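PDB 2D69: ribulose bisphosphate carboxylase from Pyrococcus horikoshii, which probably catalyses the magnesium-dependent carboxylation of ribulose 1,5-bisphosphate to two molecules of 3-phosphoglycerate, as part of an archaeal AMP degradation pathway. Local coordinates for residues A[196-199]-A[200-203]; A[263-266]-A[267-270]; A[277-280]-A[281-284]; A[292-295]-A[296-299]; A[325-328]-A[329-333]. All coordinates share one frame; numbering follows the deposited sequence.

Contact 1 of 5, residues A[196-199]-A[200-203]; sequences FNRF and EERV
Arg-202 reaches back from the first turn of helix 199-217 to Asn-197 in the loop before it, the two side chains crossing at about a right angle. NH1 of Arg-202 donates to OD1 of Asn-197 at 3.3 Å; the bond is straight at hydrogen, but the donor stands above the amide's carbonyl plane, 56° out of it, while OD1 lies in the guanidinium plane. The arginine chain leaves on the side of its own carbonyl carbon and bends at chi3, which brings the guanidinium edge to Asn-197. That end is gripped from several sides: NH1 also meets Thr-192 O, NE meets Tyr-223 OH, and NH2 forms a salt bridge with Asp-187, while ND2 of Asn-197 donates to Trp-165 O. The Phe-199 ring stands steeply to the same guanidinium, planes 76° apart, with CD2 3.7 Å from NH2 of Arg-202.

A second pair lies round the N-cap residue. Arg-198 NH1 donates to Glu-201 OE1 at 3.0 Å in a salt bridge, on the anti side of OE1 but well out of the carboxylate plane, which is turned 63° from the guanidinium. A water accepts from Arg-198 N and donates to OE2 of Glu-201, joining the pair again. Both charges have partners on a second subunit: Glu-201 with its Arg-341, Arg-198 with its Glu-269.

Arg-202 N closes the first turn on Arg-198 O at 2.8 Å. The arrangement is a helix N-terminus in the alpha/beta barrel, in the strand-to-helix connection that follows the predicted magnesium ligands Asp-188 and Glu-189.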
loop_
_atom_site.group_PDB
_atom_site.type_symbol
_atom_site.label_atom_id
_atom_site.label_comp_id
_atom_site.label_asym_id
_atom_site.label_seq_id
_atom_site.Cartn_x
_atom_site.Cartn_y
_atom_site.Cartn_z
ATOM N N PHE A 196 -28.987 3.899 -18.326
ATOM C CA PHE A 196 -30.179 4.529 -17.726
ATOM C C PHE A 196 -30.411 4.026 -16.289
ATOM O O PHE A 196 -31.263 4.524 -15.588
ATOM C CB PHE A 196 -31.446 4.308 -18.602
ATOM C CG PHE A 196 -31.662 2.891 -19.001
ATOM C CD1 PHE A 196 -32.306 2.010 -18.154
ATOM C CD2 PHE A 196 -31.175 2.426 -20.220
ATOM C CE1 PHE A 196 -32.461 0.660 -18.514
ATOM C CE2 PHE A 196 -31.329 1.099 -20.600
ATOM C CZ PHE A 196 -31.965 0.206 -19.754
ATOM N N ASN A 197 -29.691 2.984 -15.887
ATOM C CA ASN A 197 -29.747 2.478 -14.508
ATOM C C ASN A 197 -28.397 1.909 -14.076
ATOM O O ASN A 197 -28.193 0.697 -14.005
ATOM C CB ASN A 197 -30.858 1.412 -14.329
ATOM C CG ASN A 197 -31.373 1.321 -12.903
ATOM O OD1 ASN A 197 -30.591 1.220 -11.979
ATOM N ND2 ASN A 197 -32.703 1.383 -12.720
ATOM N N ARG A 198 -27.473 2.800 -13.769
ATOM C CA ARG A 198 -26.146 2.415 -13.349
ATOM C C ARG A 198 -26.174 1.833 -11.955
ATOM O O ARG A 198 -26.761 2.439 -11.053
ATOM C CB ARG A 198 -25.176 3.617 -13.360
ATOM C CG ARG A 198 -24.433 3.811 -14.646
ATOM C CD ARG A 198 -23.323 4.912 -14.640
ATOM N NE ARG A 198 -22.088 4.584 -13.912
ATOM C CZ ARG A 198 -21.746 5.088 -12.721
ATOM N NH1 ARG A 198 -22.533 5.951 -12.112
ATOM N NH2 ARG A 198 -20.595 4.760 -12.160
ATOM N N PHE A 199 -25.466 0.715 -11.782
ATOM C CA PHE A 199 -25.477 -0.019 -10.547
ATOM C C PHE A 199 -25.222 0.888 -9.353
ATOM O O PHE A 199 -26.016 0.914 -8.379
ATOM C CB PHE A 199 -24.456 -1.195 -10.546
ATOM C CG PHE A 199 -24.620 -2.069 -9.349
ATOM C CD1 PHE A 199 -23.996 -1.741 -8.111
ATOM C CD2 PHE A 199 -25.519 -3.128 -9.388
ATOM C CE1 PHE A 199 -24.236 -2.505 -6.958
ATOM C CE2 PHE A 199 -25.716 -3.913 -8.253
ATOM C CZ PHE A 199 -25.119 -3.574 -7.014
ATOM N N GLU A 200 -24.166 1.688 -9.408
ATOM C CA GLU A 200 -23.874 2.520 -8.203
ATOM C C GLU A 200 -24.885 3.598 -7.893
ATOM O O GLU A 200 -25.103 4.038 -6.684
ATOM C CB GLU A 200 -22.449 3.108 -8.251
ATOM C CG GLU A 200 -22.038 3.594 -6.822
ATOM C CD GLU A 200 -20.547 3.857 -6.639
ATOM O OE1 GLU A 200 -20.126 4.047 -5.466
ATOM O OE2 GLU A 200 -19.811 3.880 -7.660
ATOM N N GLU A 201 -25.505 4.100 -8.952
ATOM C CA GLU A 201 -26.605 5.070 -8.801
ATOM C C GLU A 201 -27.831 4.377 -8.216
ATOM O O GLU A 201 -28.479 4.898 -7.339
ATOM C CB GLU A 201 -26.917 5.739 -10.135
ATOM C CG GLU A 201 -25.778 6.616 -10.657
ATOM C CD GLU A 201 -26.041 7.214 -12.051
ATOM O OE1 GLU A 201 -25.011 7.621 -12.679
ATOM O OE2 GLU A 201 -27.246 7.290 -12.496
ATOM N N ARG A 202 -28.110 3.160 -8.667
ATOM C CA ARG A 202 -29.203 2.380 -8.099
ATOM C C ARG A 202 -28.969 2.077 -6.606
ATOM O O ARG A 202 -29.873 2.323 -5.788
ATOM C CB ARG A 202 -29.384 1.080 -8.856
ATOM C CG ARG A 202 -30.681 0.386 -8.512
ATOM C CD ARG A 202 -31.055 -0.628 -9.544
ATOM N NE ARG A 202 -30.371 -1.913 -9.417
ATOM C CZ ARG A 202 -29.495 -2.374 -10.306
ATOM N NH1 ARG A 202 -29.089 -1.611 -11.314
ATOM N NH2 ARG A 202 -29.055 -3.606 -10.182
ATOM N N VAL A 203 -27.764 1.632 -6.219
ATOM C CA VAL A 203 -27.524 1.407 -4.778
ATOM C C VAL A 203 -27.694 2.638 -3.939
ATOM O O VAL A 203 -28.324 2.605 -2.877
ATOM C CB VAL A 203 -26.174 0.688 -4.378
ATOM C CG1 VAL A 203 -25.664 -0.225 -5.436
ATOM C CG2 VAL A 203 -25.114 1.632 -3.958
HETATM O O HOH W 1 -28.180 5.641 -14.183
#

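Contact 2 of 5, residues A[263-266]-A[267-270]; sequences YMRE and VTED
Arg-265 and Glu-269, one helical turn apart, form a salt bridge: NH1 of Arg-265 donates to OE1 of Glu-269 at 2.9 Å, nearly straight at hydrogen (169°). The carboxylate oxygen is met on its anti side and lies close to the guanidinium plane; NH2 adds a weak bond to the same atom. Water 2 accepts from NH2 and donates to OE1, so three donors converge on that one oxygen. Bends at chi2 in both residues fold their chains along the helix to bring the charged ends together. Each end also has outside partners: NH2 of Arg-265 donates to Gly-135 O, and OE2 of Glu-269 forms a salt bridge with Arg-204 of a neighbouring subunit.

Backbone bonds run beneath, Thr-268 N to Met-264 O being 2.8 Å long. Further round, Val-267 touches Tyr-263 with one methyl and Met-264 with the other. Its CG2 lies over one face of the Tyr-263 ring in a CH-pi contact, 4.0 Å from the ring centroid, and its CG1 is 4.0 Å from CE of Met-264, the two side chains running side by side. Tyr-263 OH is tied to Glu-235, and Met-264 packs on helix 231-244 and strand 248-252. This is an i to i+4 salt bridge on an outer helix of the alpha/beta barrel, at a subunit interface.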
loop_
_atom_site.group_PDB
_atom_site.type_symbol
_atom_site.label_atom_id
_atom_site.label_comp_id
_atom_site.label_asym_id
_atom_site.label_seq_id
_atom_site.Cartn_x
_atom_site.Cartn_y
_atom_site.Cartn_z
ATOM N N TYR A 263 -15.125 -17.745 -4.821
ATOM C CA TYR A 263 -14.443 -16.542 -4.360
ATOM C C TYR A 263 -15.402 -15.537 -3.746
ATOM O O TYR A 263 -15.094 -14.886 -2.698
ATOM C CB TYR A 263 -13.624 -15.940 -5.505
ATOM C CG TYR A 263 -13.031 -14.605 -5.127
ATOM C CD1 TYR A 263 -12.031 -14.528 -4.144
ATOM C CD2 TYR A 263 -13.493 -13.436 -5.675
ATOM C CE1 TYR A 263 -11.478 -13.320 -3.758
ATOM C CE2 TYR A 263 -12.942 -12.214 -5.288
ATOM C CZ TYR A 263 -11.933 -12.172 -4.326
ATOM O OH TYR A 263 -11.385 -10.984 -3.954
ATOM N N MET A 264 -16.583 -15.386 -4.362
ATOM C CA MET A 264 -17.577 -14.436 -3.828
ATOM C C MET A 264 -18.029 -14.804 -2.451
ATOM O O MET A 264 -18.297 -13.938 -1.660
ATOM C CB MET A 264 -18.788 -14.256 -4.808
ATOM C CG MET A 264 -18.441 -13.434 -6.064
ATOM S SD MET A 264 -17.824 -11.784 -5.631
ATOM C CE MET A 264 -19.085 -11.081 -4.583
ATOM N N ARG A 265 -18.006 -16.090 -2.129
ATOM C CA ARG A 265 -18.311 -16.529 -0.793
ATOM C C ARG A 265 -17.281 -16.003 0.228
ATOM O O ARG A 265 -17.659 -15.700 1.341
ATOM C CB ARG A 265 -18.384 -18.072 -0.737
ATOM C CG ARG A 265 -18.602 -18.667 0.678
ATOM C CD ARG A 265 -19.973 -18.366 1.260
ATOM N NE ARG A 265 -20.121 -18.895 2.628
ATOM C CZ ARG A 265 -19.734 -18.264 3.734
ATOM N NH1 ARG A 265 -19.197 -17.032 3.698
ATOM N NH2 ARG A 265 -19.902 -18.839 4.922
ATOM N N GLU A 266 -16.000 -15.880 -0.154
ATOM C CA GLU A 266 -14.990 -15.229 0.707
ATOM C C GLU A 266 -15.222 -13.766 0.804
ATOM O O GLU A 266 -15.133 -13.177 1.895
ATOM C CB GLU A 266 -13.531 -15.492 0.245
ATOM C CG GLU A 266 -13.191 -16.951 0.126
ATOM C CD GLU A 266 -13.492 -17.655 1.430
ATOM O OE1 GLU A 266 -14.204 -18.672 1.390
ATOM O OE2 GLU A 266 -13.084 -17.146 2.512
ATOM N N VAL A 267 -15.552 -13.144 -0.313
ATOM C CA VAL A 267 -15.927 -11.700 -0.274
ATOM C C VAL A 267 -17.072 -11.391 0.680
ATOM O O VAL A 267 -16.983 -10.474 1.512
ATOM C CB VAL A 267 -16.280 -11.196 -1.680
ATOM C CG1 VAL A 267 -16.725 -9.763 -1.630
ATOM C CG2 VAL A 267 -15.049 -11.275 -2.585
ATOM N N THR A 268 -18.155 -12.145 0.548
ATOM C CA THR A 268 -19.320 -11.942 1.387
ATOM C C THR A 268 -19.110 -12.269 2.852
ATOM O O THR A 268 -19.772 -11.667 3.727
ATOM C CB THR A 268 -20.601 -12.660 0.832
ATOM O OG1 THR A 268 -20.439 -14.098 0.730
ATOM C CG2 THR A 268 -20.963 -12.162 -0.566
ATOM N N GLU A 269 -18.211 -13.199 3.138
ATOM C CA GLU A 269 -17.771 -13.485 4.515
ATOM C C GLU A 269 -17.174 -12.250 5.126
ATOM O O GLU A 269 -17.322 -12.004 6.313
ATOM C CB GLU A 269 -16.715 -14.626 4.535
ATOM C CG GLU A 269 -16.216 -15.029 5.935
ATOM C CD GLU A 269 -17.304 -15.664 6.798
ATOM O OE1 GLU A 269 -18.346 -16.081 6.262
ATOM O OE2 GLU A 269 -17.129 -15.745 8.020
ATOM N N ASP A 270 -16.447 -11.477 4.337
ATOM C CA ASP A 270 -15.842 -10.269 4.889
ATOM C C ASP A 270 -16.812 -9.108 5.053
ATOM O O ASP A 270 -16.585 -8.243 5.869
ATOM C CB ASP A 270 -14.652 -9.818 4.033
ATOM C CG ASP A 270 -13.438 -10.697 4.215
ATOM O OD1 ASP A 270 -13.359 -11.408 5.257
ATOM O OD2 ASP A 270 -12.537 -10.714 3.346
HETATM O O HOH W 2 -19.577 -17.849 7.995
HETATM O O HOH W 3 -13.064 -13.958 3.753
#

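Contact 3 of 5, residues A[277-280]-A[281-284]; sequences AHRA and MHAA. With SO4 (sulfate ion), chain F.
At the C-terminal end of barrel strand 274-278, in the predicted substrate-binding region, the guanidinium of Arg-279 lies flat on the ring of His-282. Centres are 3.9 Å apart and the planes only 15° off parallel, with NE2 of His-282 over the middle of the guanidinium. CD of Arg-279 adds a CH-pi contact over the same ring face, 3.9 Å from the centroid; CB of Ala-283 covers the opposite face.

The two residues start and finish a type II beta turn, closed by His-282 N to Arg-279 O at 2.9 Å. In both, the first torsion places CG between backbone N and carbonyl carbon (chi1 61° for Arg-279, 75° for His-282). Beyond CG, Arg-279 runs extended to NE.

One edge of the guanidinium holds a sulfate, probably from the crystallisation liquor: NE donates to O3 at 3.0 Å and NH2 to O2 at 3.2 Å, both nearly straight. The stack should fix the rotation of the group for this paired grip, and ND1 of His-282 is held by Thr-286. Nearby, Ala-280 N donates to ND1 of His-278, the predicted proton acceptor, in its ring plane at 3.0 Å. Such a two-pronged arginine grip on a tetrahedral anion is consistent with a site for a substrate phosphate of Rubisco.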
loop_
_atom_site.group_PDB
_atom_site.type_symbol
_atom_site.label_atom_id
_atom_site.label_comp_id
_atom_site.label_asym_id
_atom_site.label_seq_id
_atom_site.Cartn_x
_atom_site.Cartn_y
_atom_site.Cartn_z
ATOM N N ALA A 277 -29.056 -17.006 -4.551
ATOM C CA ALA A 277 -28.622 -17.604 -5.795
ATOM C C ALA A 277 -29.814 -17.725 -6.728
ATOM O O ALA A 277 -30.828 -18.360 -6.412
ATOM C CB ALA A 277 -28.019 -18.962 -5.531
ATOM N N HIS A 278 -29.669 -17.116 -7.887
ATOM C CA HIS A 278 -30.579 -17.269 -8.995
ATOM C C HIS A 278 -29.956 -18.329 -9.876
ATOM O O HIS A 278 -28.746 -18.370 -10.062
ATOM C CB HIS A 278 -30.759 -15.949 -9.731
ATOM C CG HIS A 278 -31.915 -15.945 -10.673
ATOM N ND1 HIS A 278 -32.066 -16.889 -11.671
ATOM C CD2 HIS A 278 -33.006 -15.133 -10.749
ATOM C CE1 HIS A 278 -33.211 -16.672 -12.309
ATOM N NE2 HIS A 278 -33.788 -15.597 -11.789
ATOM N N ARG A 279 -30.770 -19.206 -10.397
ATOM C CA ARG A 279 -30.238 -20.366 -11.113
ATOM C C ARG A 279 -30.414 -20.263 -12.619
ATOM O O ARG A 279 -30.326 -21.280 -13.334
ATOM C CB ARG A 279 -30.925 -21.622 -10.580
ATOM C CG ARG A 279 -32.438 -21.619 -10.774
ATOM C CD ARG A 279 -33.049 -22.844 -10.189
ATOM N NE ARG A 279 -34.443 -22.981 -10.523
ATOM C CZ ARG A 279 -35.126 -24.127 -10.487
ATOM N NH1 ARG A 279 -34.519 -25.268 -10.179
ATOM N NH2 ARG A 279 -36.425 -24.134 -10.843
ATOM N N ALA A 280 -30.681 -19.063 -13.150
ATOM C CA ALA A 280 -30.853 -18.949 -14.612
ATOM C C ALA A 280 -29.767 -19.736 -15.368
ATOM O O ALA A 280 -28.592 -19.673 -15.002
ATOM C CB ALA A 280 -30.834 -17.496 -15.047
ATOM N N MET A 281 -30.184 -20.446 -16.422
ATOM C CA MET A 281 -29.369 -21.323 -17.285
ATOM C C MET A 281 -29.297 -22.787 -16.824
ATOM O O MET A 281 -28.862 -23.642 -17.585
ATOM C CB MET A 281 -27.943 -20.769 -17.518
ATOM C CG MET A 281 -27.145 -21.476 -18.609
ATOM S SD MET A 281 -25.463 -20.706 -18.920
ATOM C CE MET A 281 -24.585 -21.742 -18.143
ATOM N N HIS A 282 -29.688 -23.068 -15.590
ATOM C CA HIS A 282 -29.633 -24.447 -15.044
ATOM C C HIS A 282 -30.304 -25.476 -15.938
ATOM O O HIS A 282 -29.755 -26.565 -16.174
ATOM C CB HIS A 282 -30.252 -24.509 -13.621
ATOM C CG HIS A 282 -31.740 -24.453 -13.620
ATOM N ND1 HIS A 282 -32.527 -25.584 -13.647
ATOM C CD2 HIS A 282 -32.592 -23.396 -13.653
ATOM C CE1 HIS A 282 -33.799 -25.229 -13.675
ATOM N NE2 HIS A 282 -33.866 -23.907 -13.674
ATOM N N ALA A 283 -31.465 -25.112 -16.486
ATOM C CA ALA A 283 -32.291 -26.064 -17.213
ATOM C C ALA A 283 -31.666 -26.509 -18.506
ATOM O O ALA A 283 -32.142 -27.492 -19.120
ATOM C CB ALA A 283 -33.728 -25.504 -17.432
ATOM N N ALA A 284 -30.587 -25.839 -18.940
ATOM C CA ALA A 284 -29.803 -26.358 -20.094
ATOM C C ALA A 284 -29.175 -27.724 -19.824
ATOM O O ALA A 284 -28.943 -28.559 -20.769
ATOM C CB ALA A 284 -28.698 -25.342 -20.487
HETATM S S SO4 F . -37.113 -20.350 -11.102
HETATM O O1 SO4 F . -37.623 -19.038 -11.493
HETATM O O2 SO4 F . -37.529 -21.409 -12.024
HETATM O O3 SO4 F . -35.646 -20.262 -11.099
HETATM O O4 SO4 F . -37.607 -20.611 -9.742
#

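Contact 4 of 5, residues A[292-295]-A[296-299]; sequences GITM and LALA
Here a short strand, 292-293, turns into helix 295-305, and Thr-294 is the N-cap. OG1 of Thr-294 accepts from Ala-297 N at 3.2 Å, the capping bond; with chi1 at 62° the hydroxyl sits between backbone N and carbonyl carbon, where it can reach that amide. The Thr-294 carbonyl serves the same turn: its O takes a nearly straight bond from Leu-298 N (3.2 Å, 174° at hydrogen) and a weak one from Ala-297 N. One amide is thus shared between the hydroxyl and the carbonyl of the cap. OG1 is also hydrogen-bonded to Leu-121 O, which ties the helix start to strand 115-124.

Apolar contacts spread round this cap. On the strand side, CG2 of Ile-293 meets CB of Ala-297 at 3.9 Å, methyl against methyl. Met-295 starts out trans (chi1 -176°) and then bends at chi2 and chi3, bringing its thioether back alongside the helix: SD lies 4.2 Å from CD1 of Leu-298, the two side chains crossing at a slant, and CE is 4.2 Å from CB of Ala-299. Ala-299 N closes the next turn on Met-295 O at 2.8 Å.

The strand-to-helix turn is enclosed on several sides. Gly-292 and Thr-294 pair through their backbones with strand 115-124 of the N-terminal domain, while Ile-293 and Leu-298 pack on Phe-285 of helix 283-286. Leu-296 leans on Arg-328 and Phe-332 of helix 323-334, and Met-295 touches both Ile-329 of that helix and the loop of Arg-279, a predicted substrate-binding residue.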
loop_
_atom_site.group_PDB
_atom_site.type_symbol
_atom_site.label_atom_id
_atom_site.label_comp_id
_atom_site.label_asym_id
_atom_site.label_seq_id
_atom_site.Cartn_x
_atom_site.Cartn_y
_atom_site.Cartn_z
ATOM N N GLY A 292 -27.225 -34.974 -17.864
ATOM C CA GLY A 292 -26.862 -33.721 -17.246
ATOM C C GLY A 292 -26.571 -33.812 -15.770
ATOM O O GLY A 292 -26.006 -34.769 -15.282
ATOM N N ILE A 293 -26.891 -32.758 -15.061
ATOM C CA ILE A 293 -26.667 -32.714 -13.631
ATOM C C ILE A 293 -28.003 -32.338 -13.008
ATOM O O ILE A 293 -28.679 -31.429 -13.494
ATOM C CB ILE A 293 -25.613 -31.661 -13.306
ATOM C CG1 ILE A 293 -24.311 -31.878 -14.095
ATOM C CG2 ILE A 293 -25.304 -31.631 -11.794
ATOM C CD1 ILE A 293 -23.349 -30.715 -13.892
ATOM N N THR A 294 -28.398 -33.026 -11.939
ATOM C CA THR A 294 -29.700 -32.743 -11.339
ATOM C C THR A 294 -29.650 -31.457 -10.553
ATOM O O THR A 294 -28.586 -31.032 -10.122
ATOM C CB THR A 294 -30.125 -33.849 -10.393
ATOM O OG1 THR A 294 -29.168 -33.945 -9.319
ATOM C CG2 THR A 294 -30.150 -35.215 -11.084
ATOM N N MET A 295 -30.821 -30.849 -10.347
ATOM C CA MET A 295 -30.952 -29.655 -9.532
ATOM C C MET A 295 -30.526 -29.959 -8.094
ATOM O O MET A 295 -30.000 -29.085 -7.423
ATOM C CB MET A 295 -32.385 -29.053 -9.549
ATOM C CG MET A 295 -32.511 -27.725 -8.762
ATOM S SD MET A 295 -31.468 -26.421 -9.484
ATOM C CE MET A 295 -30.814 -25.647 -8.063
ATOM N N LEU A 296 -30.736 -31.199 -7.642
ATOM C CA LEU A 296 -30.339 -31.611 -6.293
ATOM C C LEU A 296 -28.808 -31.494 -6.084
ATOM O O LEU A 296 -28.349 -30.994 -5.051
ATOM C CB LEU A 296 -30.789 -33.039 -6.017
ATOM C CG LEU A 296 -30.241 -33.681 -4.726
ATOM C CD1 LEU A 296 -30.711 -32.843 -3.541
ATOM C CD2 LEU A 296 -30.735 -35.118 -4.584
ATOM N N ALA A 297 -28.037 -31.917 -7.088
ATOM C CA ALA A 297 -26.578 -31.889 -6.999
ATOM C C ALA A 297 -26.048 -30.462 -7.041
ATOM O O ALA A 297 -25.176 -30.072 -6.282
ATOM C CB ALA A 297 -25.963 -32.717 -8.113
ATOM N N LEU A 298 -26.617 -29.677 -7.943
ATOM C CA LEU A 298 -26.312 -28.269 -8.056
ATOM C C LEU A 298 -26.596 -27.607 -6.749
ATOM O O LEU A 298 -25.774 -26.872 -6.245
ATOM C CB LEU A 298 -27.181 -27.639 -9.103
ATOM C CG LEU A 298 -26.719 -26.444 -9.890
ATOM C CD1 LEU A 298 -27.647 -26.265 -11.119
ATOM C CD2 LEU A 298 -26.770 -25.203 -9.040
ATOM N N ALA A 299 -27.757 -27.901 -6.188
ATOM C CA ALA A 299 -28.172 -27.299 -4.937
ATOM C C ALA A 299 -27.222 -27.677 -3.789
ATOM O O ALA A 299 -27.001 -26.888 -2.876
ATOM C CB ALA A 299 -29.593 -27.729 -4.586
#

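Contact 5 of 5, residues A[325-328]-A[329-333]; sequences EIKR and INDFL
Lys-327 and Asp-331 make an i to i+4 salt bridge on helix 323-334, the helix of the beta-alpha-beta unit that joins barrel strands 309-311 and 344-348. NZ of Lys-327 approaches OD2 of Asp-331 at a modelled 2.5 Å, a length too short to be trusted, and OD1 is 3.2 Å from the same nitrogen. Bends at chi2 (64°) and chi4 (59°) curl the lysine back along the helix to get there.

On another side of the helix, Glu-325 and Ile-329 run side by side, with CG of Glu-325 3.9 Å from CD1 of Ile-329. Ile-329 also packs on Thr-312. Asn-330 sends its amide inward: ND2 is hydrogen-bonded to Thr-312 OG1, just after strand 309-311, while the residue packs on Phe-363 of helix 356-363. The backbone keeps regular i to i+4 bonds throughout, among them Asn-330 N to Ile-326 O at 2.9 Å and Phe-332 N to Arg-328 O at 3.0 Å.

The chemistry is that of an amphipathic helix. Ile-329 and Asn-330 are buried against the barrel, whereas Asp-331 is exposed and paired in charge with Lys-327; being on the exposed side, that ion pair probably adds only modestly to the helix's stability.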
loop_
_atom_site.group_PDB
_atom_site.type_symbol
_atom_site.label_atom_id
_atom_site.label_comp_id
_atom_site.label_asym_id
_atom_site.label_seq_id
_atom_site.Cartn_x
_atom_site.Cartn_y
_atom_site.Cartn_z
ATOM N N GLU A 325 -39.663 -34.301 -6.884
ATOM C CA GLU A 325 -38.304 -33.771 -7.077
ATOM C C GLU A 325 -38.105 -32.506 -6.258
ATOM O O GLU A 325 -37.088 -32.335 -5.630
ATOM C CB GLU A 325 -38.018 -33.454 -8.565
ATOM C CG GLU A 325 -36.675 -32.739 -8.805
ATOM C CD GLU A 325 -36.283 -32.618 -10.282
ATOM O OE1 GLU A 325 -37.181 -32.342 -11.127
ATOM O OE2 GLU A 325 -35.070 -32.795 -10.599
ATOM N N ILE A 326 -39.085 -31.618 -6.270
ATOM C CA ILE A 326 -38.931 -30.342 -5.632
ATOM C C ILE A 326 -38.866 -30.495 -4.133
ATOM O O ILE A 326 -38.013 -29.869 -3.475
ATOM C CB ILE A 326 -40.040 -29.403 -6.021
ATOM C CG1 ILE A 326 -39.871 -29.041 -7.507
ATOM C CG2 ILE A 326 -39.989 -28.116 -5.134
ATOM C CD1 ILE A 326 -41.057 -28.310 -8.073
ATOM N N LYS A 327 -39.763 -31.325 -3.610
ATOM C CA LYS A 327 -39.802 -31.614 -2.193
ATOM C C LYS A 327 -38.478 -32.271 -1.736
ATOM O O LYS A 327 -38.028 -32.002 -0.655
ATOM C CB LYS A 327 -40.995 -32.514 -1.853
ATOM C CG LYS A 327 -41.185 -32.707 -0.342
ATOM C CD LYS A 327 -41.523 -31.345 0.370
ATOM C CE LYS A 327 -42.056 -31.537 1.821
ATOM N NZ LYS A 327 -41.065 -32.255 2.713
ATOM N N ARG A 328 -37.872 -33.121 -2.563
ATOM C CA ARG A 328 -36.588 -33.717 -2.248
ATOM C C ARG A 328 -35.518 -32.606 -2.101
ATOM O O ARG A 328 -34.775 -32.573 -1.109
ATOM C CB ARG A 328 -36.170 -34.731 -3.328
ATOM C CG ARG A 328 -34.896 -35.545 -3.006
ATOM C CD ARG A 328 -34.415 -36.514 -4.126
ATOM N NE ARG A 328 -35.542 -36.949 -4.947
ATOM C CZ ARG A 328 -36.461 -37.850 -4.581
ATOM N NH1 ARG A 328 -36.372 -38.457 -3.396
ATOM N NH2 ARG A 328 -37.467 -38.163 -5.410
ATOM N N ILE A 329 -35.485 -31.687 -3.059
ATOM C CA ILE A 329 -34.514 -30.619 -3.014
ATOM C C ILE A 329 -34.689 -29.764 -1.773
ATOM O O ILE A 329 -33.692 -29.470 -1.094
ATOM C CB ILE A 329 -34.544 -29.785 -4.270
ATOM C CG1 ILE A 329 -34.153 -30.680 -5.453
ATOM C CG2 ILE A 329 -33.545 -28.616 -4.163
ATOM C CD1 ILE A 329 -34.502 -30.147 -6.792
ATOM N N ASN A 330 -35.918 -29.351 -1.473
ATOM C CA ASN A 330 -36.147 -28.464 -0.334
ATOM C C ASN A 330 -35.783 -29.153 0.973
ATOM O O ASN A 330 -35.244 -28.506 1.875
ATOM C CB ASN A 330 -37.617 -27.999 -0.230
ATOM C CG ASN A 330 -38.022 -26.937 -1.294
ATOM O OD1 ASN A 330 -39.123 -26.370 -1.210
ATOM N ND2 ASN A 330 -37.174 -26.688 -2.283
ATOM N N ASP A 331 -36.119 -30.454 1.069
ATOM C CA ASP A 331 -35.835 -31.253 2.249
ATOM C C ASP A 331 -34.332 -31.290 2.497
ATOM O O ASP A 331 -33.881 -31.113 3.607
ATOM C CB ASP A 331 -36.351 -32.708 2.095
ATOM C CG ASP A 331 -37.873 -32.825 2.282
ATOM O OD1 ASP A 331 -38.392 -33.951 2.115
ATOM O OD2 ASP A 331 -38.622 -31.863 2.572
ATOM N N PHE A 332 -33.572 -31.550 1.448
ATOM C CA PHE A 332 -32.124 -31.444 1.525
ATOM C C PHE A 332 -31.656 -30.052 1.951
ATOM O O PHE A 332 -30.886 -29.922 2.881
ATOM C CB PHE A 332 -31.450 -31.790 0.194
ATOM C CG PHE A 332 -30.058 -31.289 0.142
ATOM C CD1 PHE A 332 -29.071 -31.913 0.924
ATOM C CD2 PHE A 332 -29.739 -30.113 -0.558
ATOM C CE1 PHE A 332 -27.781 -31.378 0.985
ATOM C CE2 PHE A 332 -28.434 -29.594 -0.524
ATOM C CZ PHE A 332 -27.454 -30.235 0.253
ATOM N N LEU A 333 -32.111 -29.007 1.283
ATOM C CA LEU A 333 -31.689 -27.651 1.621
ATOM C C LEU A 333 -31.870 -27.340 3.111
ATOM O O LEU A 333 -31.035 -26.605 3.720
ATOM C CB LEU A 333 -32.398 -26.606 0.779
ATOM C CG LEU A 333 -31.939 -26.559 -0.705
ATOM C CD1 LEU A 333 -32.794 -25.557 -1.429
ATOM C CD2 LEU A 333 -30.492 -26.163 -0.894
#

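How the contacts relate
The five contacts follow one another along the chain; each is local and ends before the next begins, so none nests or crosses. Contacts 2 and 5 lie within single helices, 258-271 and 323-334, while 1, 3 and 4 are at connections: contact 1 starts helix 199-217, contact 3 follows strand 274-278 and contact 4 opens helix 295-305. Contacts 1 and 2, centres about 22 Å apart, do not touch within one chain, but Arg-198 of one copy meets Glu-269 of another. Contacts 3, 4 and 5 form a chain of neighbours: Arg-279 NH1 lies 3.3 Å from Met-295 SD, and Met-295 CB lies 3.6 Å from Ile-329 CD1.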